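Local atomic coordinates of putative N-acetylmuramoyl-L-alanine amidase (Enterococcus phage phiM1EF22, PDB entry 7D55), a protein that forms the tetrameric cell-binding domain of an enterococcal phage endolysin, a putative N-acetylmuramoyl-L-alanine amidase that probably cleaves host peptidoglycan. Residues C3-P8 against P70-L75; V31-V36 against R74-C79; R7-K12 against A22-F27. All blocks are in the same frame, centred on the assembly; numbering follows the deposited sequence.

How the contacts relate
All three contacts belong to one small domain in which helix 71-78 packs against a mixed sheet. Along the chain, contact 3 closes first, pairing strand 3-9 with strand 22-28; strand 33-36 then follows, and helix 71-78 returns late to make contacts 1 and 2, whose centres lie about 8 Å apart. Contact 1 sets the first half of that helix on strand 3-9, and contact 2 sets its end beside strand 33-36. Contact 3 shares Arg7 and Pro8 with contact 1, about 10 Å away between centres. Glu76 hydrogen-bonds Tyr5 and forms a salt bridge with Arg7, tying the helix to the sheet, while contacts 1 and 2 both touch the second subunit of the tetramer.

Contact 1 of 3, residues C3-P8 against P70-L75; sequences CLYERP and PWYNRL
Arg7 and Tyr72 carry the centre of this contact, where helix 71-78 packs on one face of the mixed sheet, over strand 3-9. The main interaction is a CH-pi contact: Arg7 CB sits over the face of the Tyr72 ring, 3.8 Å from its centroid and 15° off the normal. Tyr72 CG lies between the backbone N and carbonyl carbon (chi1 43°), placing it 3.7 Å from Arg7 CB, and the opposite ring face rests on Pro70 CA. Farther out, Tyr72 CD1 lies over one face of the Arg7 guanidinium, but with the planes 52° apart this is no parallel stack.

Apolar contacts extend along the strand from Cys3 to Pro8. Pro8 meets the phenol end of Tyr72, with Pro8 CD 3.4 Å from Tyr72 CZ. The helix meets the Tyr5 ring at two points on the same side, obliquely: CE2 lies 3.5 Å from Tyr72 CB and CE1 3.7 Å from Leu75 CD2. That same Leu75 methyl touches Cys3 SG at 3.8 Å, and Ile48 of the second subunit packs on both Cys3 and Leu75.

Of the polar groups, Arg7 NH1 donates to Pro8 O at 2.8 Å on an in-plane lone pair, Arg7 NH2 forms a salt bridge with Glu76, and Tyr5 OH bonds to the same carboxylate. The chemistry is layered: apolar and CH-pi packing joins helix to strand, and a buried acid one turn along the helix probably offsets the arginine's charge.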
loop_
_atom_site.group_PDB
_atom_site.type_symbol
_atom_site.label_atom_id
_atom_site.label_comp_id
_atom_site.label_asym_id
_atom_site.label_seq_id
_atom_site.Cartn_x
_atom_site.Cartn_y
_atom_site.Cartn_z
ATOM N N CYS A 3 3.982 -4.159 -10.664
ATOM C CA CYS A 3 4.326 -4.523 -12.028
ATOM C C CYS A 3 3.934 -3.388 -12.954
ATOM O O CYS A 3 3.148 -2.508 -12.590
ATOM C CB CYS A 3 3.668 -5.839 -12.463
ATOM S SG CYS A 3 1.871 -5.829 -12.557
ATOM N N LEU A 4 4.532 -3.399 -14.142
ATOM C CA LEU A 4 4.069 -2.621 -15.279
ATOM C C LEU A 4 3.514 -3.589 -16.310
ATOM O O LEU A 4 3.980 -4.726 -16.427
ATOM C CB LEU A 4 5.221 -1.842 -15.916
ATOM C CG LEU A 4 5.808 -0.725 -15.045
ATOM C CD1 LEU A 4 7.204 -0.319 -15.526
ATOM C CD2 LEU A 4 4.858 0.465 -15.043
ATOM N N TYR A 5 2.514 -3.138 -17.060
ATOM C CA TYR A 5 1.932 -3.966 -18.109
ATOM C C TYR A 5 1.293 -3.047 -19.133
ATOM O O TYR A 5 1.164 -1.841 -18.920
ATOM C CB TYR A 5 0.912 -4.977 -17.552
ATOM C CG TYR A 5 -0.318 -4.351 -16.930
ATOM C CD1 TYR A 5 -0.308 -3.911 -15.612
ATOM C CD2 TYR A 5 -1.500 -4.215 -17.660
ATOM C CE1 TYR A 5 -1.440 -3.346 -15.035
ATOM C CE2 TYR A 5 -2.645 -3.656 -17.087
ATOM C CZ TYR A 5 -2.602 -3.222 -15.780
ATOM O OH TYR A 5 -3.723 -2.653 -15.212
ATOM N N GLU A 6 0.887 -3.629 -20.256
ATOM C CA GLU A 6 0.181 -2.880 -21.283
ATOM C C GLU A 6 -1.221 -3.446 -21.449
ATOM O O GLU A 6 -1.431 -4.650 -21.292
ATOM C CB GLU A 6 0.931 -2.971 -22.610
ATOM C CG GLU A 6 2.240 -2.198 -22.596
ATOM C CD GLU A 6 3.075 -2.437 -23.838
ATOM O OE1 GLU A 6 4.216 -2.913 -23.713
ATOM O OE2 GLU A 6 2.596 -2.151 -24.940
ATOM N N ARG A 7 -2.177 -2.579 -21.783
ATOM C CA ARG A 7 -3.558 -3.004 -21.969
ATOM C C ARG A 7 -4.248 -2.049 -22.936
ATOM O O ARG A 7 -3.777 -0.917 -23.146
ATOM C CB ARG A 7 -4.306 -3.090 -20.626
ATOM C CG ARG A 7 -4.387 -1.776 -19.873
ATOM C CD ARG A 7 -5.784 -1.182 -19.962
ATOM N NE ARG A 7 -6.751 -2.033 -19.273
ATOM C CZ ARG A 7 -7.839 -2.568 -19.824
ATOM N NH1 ARG A 7 -8.143 -2.334 -21.101
ATOM N NH2 ARG A 7 -8.635 -3.336 -19.082
ATOM N N PRO A 8 -5.343 -2.477 -23.570
ATOM C CA PRO A 8 -5.964 -1.643 -24.610
ATOM C C PRO A 8 -6.671 -0.409 -24.064
ATOM O O PRO A 8 -7.206 -0.393 -22.947
ATOM C CB PRO A 8 -6.969 -2.592 -25.277
ATOM C CG PRO A 8 -6.449 -3.958 -24.978
ATOM C CD PRO A 8 -5.882 -3.853 -23.586
ATOM N N PRO A 70 -6.152 -11.917 -21.965
ATOM C CA PRO A 70 -6.282 -10.612 -21.287
ATOM C C PRO A 70 -6.138 -10.695 -19.771
ATOM O O PRO A 70 -7.057 -10.370 -19.005
ATOM C CB PRO A 70 -7.676 -10.151 -21.732
ATOM C CG PRO A 70 -8.440 -11.431 -21.962
ATOM C CD PRO A 70 -7.439 -12.405 -22.507
ATOM N N TRP A 71 -4.941 -11.088 -19.324
ATOM C CA TRP A 71 -4.704 -11.263 -17.897
ATOM C C TRP A 71 -4.856 -9.956 -17.133
ATOM O O TRP A 71 -5.144 -9.970 -15.929
ATOM C CB TRP A 71 -3.313 -11.847 -17.692
ATOM C CG TRP A 71 -3.252 -13.284 -18.054
ATOM C CD1 TRP A 71 -2.804 -13.829 -19.229
ATOM C CD2 TRP A 71 -3.686 -14.374 -17.243
ATOM N NE1 TRP A 71 -2.915 -15.205 -19.183
ATOM C CE2 TRP A 71 -3.455 -15.559 -17.973
ATOM C CE3 TRP A 71 -4.239 -14.466 -15.961
ATOM C CZ2 TRP A 71 -3.766 -16.813 -17.465
ATOM C CZ3 TRP A 71 -4.538 -15.710 -15.461
ATOM C CH2 TRP A 71 -4.305 -16.868 -16.211
ATOM N N TYR A 72 -4.656 -8.821 -17.804
ATOM C CA TYR A 72 -4.884 -7.533 -17.156
ATOM C C TYR A 72 -6.320 -7.397 -16.638
ATOM O O TYR A 72 -6.547 -6.696 -15.646
ATOM C CB TYR A 72 -4.505 -6.390 -18.093
ATOM C CG TYR A 72 -4.955 -6.580 -19.516
ATOM C CD1 TYR A 72 -6.289 -6.377 -19.883
ATOM C CD2 TYR A 72 -4.053 -6.974 -20.505
ATOM C CE1 TYR A 72 -6.699 -6.547 -21.213
ATOM C CE2 TYR A 72 -4.452 -7.152 -21.812
ATOM C CZ TYR A 72 -5.773 -6.945 -22.161
ATOM O OH TYR A 72 -6.137 -7.126 -23.472
ATOM N N ASN A 73 -7.294 -8.067 -17.277
ATOM C CA ASN A 73 -8.663 -8.073 -16.757
ATOM C C ASN A 73 -8.698 -8.636 -15.345
ATOM O O ASN A 73 -9.417 -8.125 -14.478
ATOM C CB ASN A 73 -9.567 -8.971 -17.607
ATOM C CG ASN A 73 -9.939 -8.371 -18.944
ATOM O OD1 ASN A 73 -9.725 -7.189 -19.198
ATOM N ND2 ASN A 73 -10.529 -9.203 -19.813
ATOM N N ARG A 74 -7.956 -9.722 -15.114
ATOM C CA ARG A 74 -7.924 -10.351 -13.800
ATOM C C ARG A 74 -7.205 -9.471 -12.789
ATOM O O ARG A 74 -7.673 -9.313 -11.652
ATOM C CB ARG A 74 -7.230 -11.708 -13.894
ATOM C CG ARG A 74 -7.822 -12.642 -14.944
ATOM C CD ARG A 74 -9.282 -12.945 -14.660
ATOM N NE ARG A 74 -9.846 -13.859 -15.647
ATOM C CZ ARG A 74 -11.121 -14.231 -15.679
ATOM N NH1 ARG A 74 -11.974 -13.753 -14.777
ATOM N NH2 ARG A 74 -11.545 -15.072 -16.610
ATOM N N LEU A 75 -6.072 -8.890 -13.180
ATOM C CA LEU A 75 -5.336 -8.038 -12.255
ATOM C C LEU A 75 -6.175 -6.840 -11.836
ATOM O O LEU A 75 -6.221 -6.486 -10.649
ATOM C CB LEU A 75 -4.032 -7.568 -12.900
ATOM C CG LEU A 75 -3.220 -6.598 -12.040
ATOM C CD1 LEU A 75 -2.943 -7.251 -10.687
ATOM C CD2 LEU A 75 -1.939 -6.233 -12.760
#

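Contact 2 of 3, residues V31-V36 against R74-C79; sequences VNCRRV and RLETVC
Asn32 and Cys79 bring their backbones close, CA to CA 4.4 Å, just where Cys79 leaves helical geometry. This is the exit of a helix packed on a mixed sheet: helix 71-78 ends here and the chain runs on into the short strand 81-82, which lies parallel to strand 33-36, with Cys33 bonded through its backbone to Pro80 and Val82. The end of the helix is held by Cys79 N, which donates to Leu75 O at 2.8 Å.

Cys33 supplies most of the side-chain contact. Its SG, anti to its own carbonyl carbon (chi1 -69°), meets Leu75 CG at 4.0 Å and Glu76 CG at 4.1 Å in the last turn of the helix. The same sulfur lies 3.3 Å from Cys79 O. Beyond the aliphatic part that touches Cys33, the Glu76 carboxylate hydrogen-bonds Tyr5 OH and forms salt bridges with Arg7 and Lys86. Val31 meets Cys79 through its backbone, and its side chain packs on Val31 of the third subunit. Although two cysteines lie close here, no disulfide joins them: Cys33 SG and Cys79 SG stand 5.4 Å apart, and it is Cys79 CB that lies nearer, 4.1 Å from Cys33 SG.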
loop_
_atom_site.group_PDB
_atom_site.type_symbol
_atom_site.label_atom_id
_atom_site.label_comp_id
_atom_site.label_asym_id
_atom_site.label_seq_id
_atom_site.Cartn_x
_atom_site.Cartn_y
_atom_site.Cartn_z
ATOM N N VAL A 31 -2.382 -2.272 -4.787
ATOM C CA VAL A 31 -3.593 -1.619 -4.307
ATOM C C VAL A 31 -4.490 -1.197 -5.468
ATOM O O VAL A 31 -5.697 -1.445 -5.459
ATOM C CB VAL A 31 -3.256 -0.413 -3.398
ATOM C CG1 VAL A 31 -4.526 0.268 -2.924
ATOM C CG2 VAL A 31 -2.391 -0.837 -2.215
ATOM N N ASN A 32 -3.910 -0.551 -6.479
ATOM C CA ASN A 32 -4.676 -0.093 -7.629
ATOM C C ASN A 32 -3.815 -0.204 -8.879
ATOM O O ASN A 32 -2.601 -0.438 -8.809
ATOM C CB ASN A 32 -5.181 1.344 -7.433
ATOM C CG ASN A 32 -4.084 2.300 -6.994
ATOM O OD1 ASN A 32 -2.998 2.307 -7.554
ATOM N ND2 ASN A 32 -4.375 3.122 -6.000
ATOM N N CYS A 33 -4.457 -0.019 -10.035
ATOM C CA CYS A 33 -3.776 0.058 -11.319
ATOM C C CYS A 33 -3.993 1.455 -11.883
ATOM O O CYS A 33 -5.127 1.951 -11.908
ATOM C CB CYS A 33 -4.310 -1.005 -12.286
ATOM S SG CYS A 33 -3.855 -2.697 -11.808
ATOM N N ARG A 34 -2.913 2.099 -12.310
ATOM C CA ARG A 34 -2.975 3.480 -12.755
ATOM C C ARG A 34 -2.281 3.603 -14.097
ATOM O O ARG A 34 -1.263 2.946 -14.341
ATOM C CB ARG A 34 -2.277 4.392 -11.752
ATOM C CG ARG A 34 -2.613 5.839 -11.952
ATOM C CD ARG A 34 -1.922 6.718 -10.913
ATOM N NE ARG A 34 -2.420 6.520 -9.552
ATOM C CZ ARG A 34 -3.496 7.130 -9.044
ATOM N NH1 ARG A 34 -4.224 7.952 -9.792
ATOM N NH2 ARG A 34 -3.856 6.908 -7.789
ATOM N N ARG A 35 -2.830 4.449 -14.961
ATOM C CA ARG A 35 -2.255 4.621 -16.287
ATOM C C ARG A 35 -0.929 5.367 -16.223
ATOM O O ARG A 35 -0.777 6.341 -15.478
ATOM C CB ARG A 35 -3.212 5.376 -17.200
ATOM C CG ARG A 35 -2.675 5.476 -18.618
ATOM C CD ARG A 35 -3.516 6.364 -19.478
ATOM N NE ARG A 35 -2.927 6.463 -20.805
ATOM C CZ ARG A 35 -3.386 7.243 -21.771
ATOM N NH1 ARG A 35 -4.455 8.006 -21.560
ATOM N NH2 ARG A 35 -2.774 7.258 -22.946
ATOM N N VAL A 36 0.029 4.897 -17.024
ATOM C CA VAL A 36 1.333 5.523 -17.208
ATOM C C VAL A 36 1.331 6.094 -18.616
ATOM O O VAL A 36 1.142 5.350 -19.587
ATOM C CB VAL A 36 2.454 4.480 -17.051
ATOM C CG1 VAL A 36 3.815 5.105 -17.288
ATOM C CG2 VAL A 36 2.392 3.823 -15.673
ATOM N N ARG A 74 -7.956 -9.722 -15.114
ATOM C CA ARG A 74 -7.924 -10.351 -13.800
ATOM C C ARG A 74 -7.205 -9.471 -12.789
ATOM O O ARG A 74 -7.673 -9.313 -11.652
ATOM C CB ARG A 74 -7.230 -11.708 -13.894
ATOM C CG ARG A 74 -7.822 -12.642 -14.944
ATOM C CD ARG A 74 -9.282 -12.945 -14.660
ATOM N NE ARG A 74 -9.846 -13.859 -15.647
ATOM C CZ ARG A 74 -11.121 -14.231 -15.679
ATOM N NH1 ARG A 74 -11.974 -13.753 -14.777
ATOM N NH2 ARG A 74 -11.545 -15.072 -16.610
ATOM N N LEU A 75 -6.072 -8.890 -13.180
ATOM C CA LEU A 75 -5.336 -8.038 -12.255
ATOM C C LEU A 75 -6.175 -6.840 -11.836
ATOM O O LEU A 75 -6.221 -6.486 -10.649
ATOM C CB LEU A 75 -4.032 -7.568 -12.900
ATOM C CG LEU A 75 -3.220 -6.598 -12.040
ATOM C CD1 LEU A 75 -2.943 -7.251 -10.687
ATOM C CD2 LEU A 75 -1.939 -6.233 -12.760
ATOM N N GLU A 76 -6.859 -6.213 -12.796
ATOM C CA GLU A 76 -7.655 -5.022 -12.523
ATOM C C GLU A 76 -8.922 -5.311 -11.725
ATOM O O GLU A 76 -9.529 -4.372 -11.199
ATOM C CB GLU A 76 -7.963 -4.297 -13.833
ATOM C CG GLU A 76 -6.711 -3.754 -14.507
ATOM C CD GLU A 76 -6.961 -3.202 -15.908
ATOM O OE1 GLU A 76 -8.131 -3.177 -16.348
ATOM O OE2 GLU A 76 -5.981 -2.791 -16.570
ATOM N N THR A 77 -9.335 -6.577 -11.613
ATOM C CA THR A 77 -10.415 -6.920 -10.698
ATOM C C THR A 77 -9.934 -6.979 -9.255
ATOM O O THR A 77 -10.698 -6.661 -8.334
ATOM C CB THR A 77 -11.022 -8.265 -11.096
ATOM O OG1 THR A 77 -11.420 -8.206 -12.469
ATOM C CG2 THR A 77 -12.239 -8.579 -10.254
ATOM N N VAL A 78 -8.688 -7.391 -9.037
ATOM C CA VAL A 78 -8.173 -7.508 -7.681
ATOM C C VAL A 78 -7.487 -6.228 -7.215
ATOM O O VAL A 78 -7.414 -5.977 -6.008
ATOM C CB VAL A 78 -7.261 -8.740 -7.532
ATOM C CG1 VAL A 78 -8.030 -10.015 -7.851
ATOM C CG2 VAL A 78 -6.059 -8.622 -8.425
ATOM N N CYS A 79 -6.980 -5.423 -8.153
ATOM C CA CYS A 79 -6.350 -4.129 -7.877
ATOM C C CYS A 79 -7.029 -3.144 -8.815
ATOM O O CYS A 79 -6.560 -2.913 -9.938
ATOM C CB CYS A 79 -4.853 -4.166 -8.158
ATOM S SG CYS A 79 -3.972 -5.338 -7.150
#

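Contact 3 of 3, residues R7-K12 against A22-F27; sequences RPINSK and AWTVMF
Pro8 lies within a paired strand and packs against the ring face of Trp23 of the strand beside it, which is the odd feature here. Pro8 CG sits over the six-membered ring of Trp23, 3.9 Å from the centroid and 20° off the normal, a CH-pi contact with the two side chains lying side by side and pointing the same way. Trp23 CG is anti to its carbonyl carbon (chi1 -65°), and from there the indole runs back across the first strand, bringing CE3 to within 3.4 Å of Arg7 C. The backbones are also close at this pair: the CA atoms are 4.4 Å apart, and Pro8 CA makes a CA-H...O contact with Ala22 O.

Pro8 and Trp23 form a non-hydrogen-bonded antiparallel pair, so the proline nitrogen, which carries no hydrogen, is not called on to bond to strand 22-28. The hydrogen-bonded pairs flank it. Arg7 N donates to Thr24 O at 3.0 Å and Thr24 N returns a bond to Arg7 O at 2.9 Å; beyond Pro8, Ile9 N reaches Ala22 O at 2.9 Å and Ala22 N reaches Ile9 O at 3.1 Å. The bond from Ile9 N comes from above the carbonyl plane of Ala22, 45° out of it.

The strands are the two arms of a beta hairpin with a long connection. As strand 3-9 runs out, Asn10 OD1 accepts from Lys12 N in an Asx turn, and Ser11 OG bonds to Asp21.

On the sheet face bearing Arg7, Ile9, Ala22 and Thr24, Ile9 packs against the Ala22 and Thr24 methyls. Thr24 OG1 donates to Val25 O and accepts from Arg35 NE. Arg7 meets Met26 through its aliphatic part, CG to CG at 3.5 Å.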
loop_
_atom_site.group_PDB
_atom_site.type_symbol
_atom_site.label_atom_id
_atom_site.label_comp_id
_atom_site.label_asym_id
_atom_site.label_seq_id
_atom_site.Cartn_x
_atom_site.Cartn_y
_atom_site.Cartn_z
ATOM N N ARG A 7 -2.177 -2.579 -21.783
ATOM C CA ARG A 7 -3.558 -3.004 -21.969
ATOM C C ARG A 7 -4.248 -2.049 -22.936
ATOM O O ARG A 7 -3.777 -0.917 -23.146
ATOM C CB ARG A 7 -4.306 -3.090 -20.626
ATOM C CG ARG A 7 -4.387 -1.776 -19.873
ATOM C CD ARG A 7 -5.784 -1.182 -19.962
ATOM N NE ARG A 7 -6.751 -2.033 -19.273
ATOM C CZ ARG A 7 -7.839 -2.568 -19.824
ATOM N NH1 ARG A 7 -8.143 -2.334 -21.101
ATOM N NH2 ARG A 7 -8.635 -3.336 -19.082
ATOM N N PRO A 8 -5.343 -2.477 -23.570
ATOM C CA PRO A 8 -5.964 -1.643 -24.610
ATOM C C PRO A 8 -6.671 -0.409 -24.064
ATOM O O PRO A 8 -7.206 -0.393 -22.947
ATOM C CB PRO A 8 -6.969 -2.592 -25.277
ATOM C CG PRO A 8 -6.449 -3.958 -24.978
ATOM C CD PRO A 8 -5.882 -3.853 -23.586
ATOM N N ILE A 9 -6.715 0.620 -24.909
ATOM C CA ILE A 9 -7.364 1.885 -24.598
ATOM C C ILE A 9 -7.995 2.411 -25.878
ATOM O O ILE A 9 -7.491 2.179 -26.981
ATOM C CB ILE A 9 -6.368 2.906 -23.975
ATOM C CG1 ILE A 9 -7.082 4.179 -23.534
ATOM C CG2 ILE A 9 -5.259 3.262 -24.953
ATOM C CD1 ILE A 9 -6.226 5.075 -22.660
ATOM N N ASN A 10 -9.125 3.090 -25.735
ATOM C CA ASN A 10 -9.752 3.757 -26.868
ATOM C C ASN A 10 -9.031 5.082 -27.092
ATOM O O ASN A 10 -9.079 5.968 -26.234
ATOM C CB ASN A 10 -11.226 4.003 -26.558
ATOM C CG ASN A 10 -12.000 4.554 -27.750
ATOM O OD1 ASN A 10 -11.554 5.484 -28.426
ATOM N ND2 ASN A 10 -13.177 3.995 -27.997
ATOM N N SER A 11 -8.372 5.218 -28.245
ATOM C CA SER A 11 -7.556 6.402 -28.508
ATOM C C SER A 11 -8.383 7.669 -28.685
ATOM O O SER A 11 -7.846 8.776 -28.528
ATOM C CB SER A 11 -6.693 6.180 -29.751
ATOM O OG SER A 11 -7.496 6.032 -30.911
ATOM N N LYS A 12 -9.667 7.546 -29.020
ATOM C CA LYS A 12 -10.498 8.725 -29.226
ATOM C C LYS A 12 -11.205 9.186 -27.965
ATOM O O LYS A 12 -11.568 10.362 -27.875
ATOM C CB LYS A 12 -11.538 8.478 -30.328
ATOM C CG LYS A 12 -10.948 8.127 -31.688
ATOM C CD LYS A 12 -12.032 8.091 -32.761
ATOM C CE LYS A 12 -11.792 6.976 -33.773
ATOM N NZ LYS A 12 -10.883 7.389 -34.876
ATOM N N ALA A 22 -5.781 1.211 -29.338
ATOM C CA ALA A 22 -4.413 1.547 -28.984
ATOM C C ALA A 22 -4.078 0.862 -27.664
ATOM O O ALA A 22 -4.909 0.159 -27.073
ATOM C CB ALA A 22 -4.203 3.072 -28.971
ATOM N N TRP A 23 -2.846 1.054 -27.205
ATOM C CA TRP A 23 -2.362 0.419 -25.986
ATOM C C TRP A 23 -1.775 1.475 -25.071
ATOM O O TRP A 23 -1.228 2.479 -25.539
ATOM C CB TRP A 23 -1.292 -0.656 -26.303
ATOM C CG TRP A 23 -1.889 -1.781 -27.077
ATOM C CD1 TRP A 23 -2.163 -1.803 -28.411
ATOM C CD2 TRP A 23 -2.347 -3.029 -26.551
ATOM N NE1 TRP A 23 -2.750 -3.002 -28.757
ATOM C CE2 TRP A 23 -2.874 -3.770 -27.627
ATOM C CE3 TRP A 23 -2.353 -3.600 -25.276
ATOM C CZ2 TRP A 23 -3.403 -5.047 -27.463
ATOM C CZ3 TRP A 23 -2.869 -4.886 -25.118
ATOM C CH2 TRP A 23 -3.395 -5.585 -26.203
ATOM N N THR A 24 -1.907 1.247 -23.763
ATOM C CA THR A 24 -1.265 2.081 -22.763
ATOM C C THR A 24 -0.558 1.217 -21.729
ATOM O O THR A 24 -0.985 0.101 -21.414
ATOM C CB THR A 24 -2.248 3.002 -22.038
ATOM O OG1 THR A 24 -1.521 3.866 -21.147
ATOM C CG2 THR A 24 -3.280 2.188 -21.243
ATOM N N VAL A 25 0.552 1.745 -21.222
ATOM C CA VAL A 25 1.203 1.161 -20.062
ATOM C C VAL A 25 0.379 1.490 -18.830
ATOM O O VAL A 25 -0.251 2.554 -18.750
ATOM C CB VAL A 25 2.649 1.679 -19.956
ATOM C CG1 VAL A 25 3.345 1.108 -18.736
ATOM C CG2 VAL A 25 3.412 1.296 -21.195
ATOM N N MET A 26 0.354 0.558 -17.883
ATOM C CA MET A 26 -0.281 0.724 -16.586
ATOM C C MET A 26 0.700 0.280 -15.513
ATOM O O MET A 26 1.586 -0.550 -15.755
ATOM C CB MET A 26 -1.531 -0.160 -16.451
ATOM C CG MET A 26 -2.616 0.067 -17.507
ATOM S SD MET A 26 -3.641 1.536 -17.272
ATOM C CE MET A 26 -4.508 1.114 -15.758
ATOM N N PHE A 27 0.494 0.814 -14.313
ATOM C CA PHE A 27 1.319 0.543 -13.145
ATOM C C PHE A 27 0.417 -0.010 -12.053
ATOM O O PHE A 27 -0.586 0.613 -11.692
ATOM C CB PHE A 27 1.982 1.837 -12.661
ATOM C CG PHE A 27 2.647 1.718 -11.323
ATOM C CD1 PHE A 27 3.633 0.765 -11.111
ATOM C CD2 PHE A 27 2.329 2.599 -10.295
ATOM C CE1 PHE A 27 4.262 0.664 -9.880
ATOM C CE2 PHE A 27 2.952 2.511 -9.065
ATOM C CZ PHE A 27 3.932 1.543 -8.859
#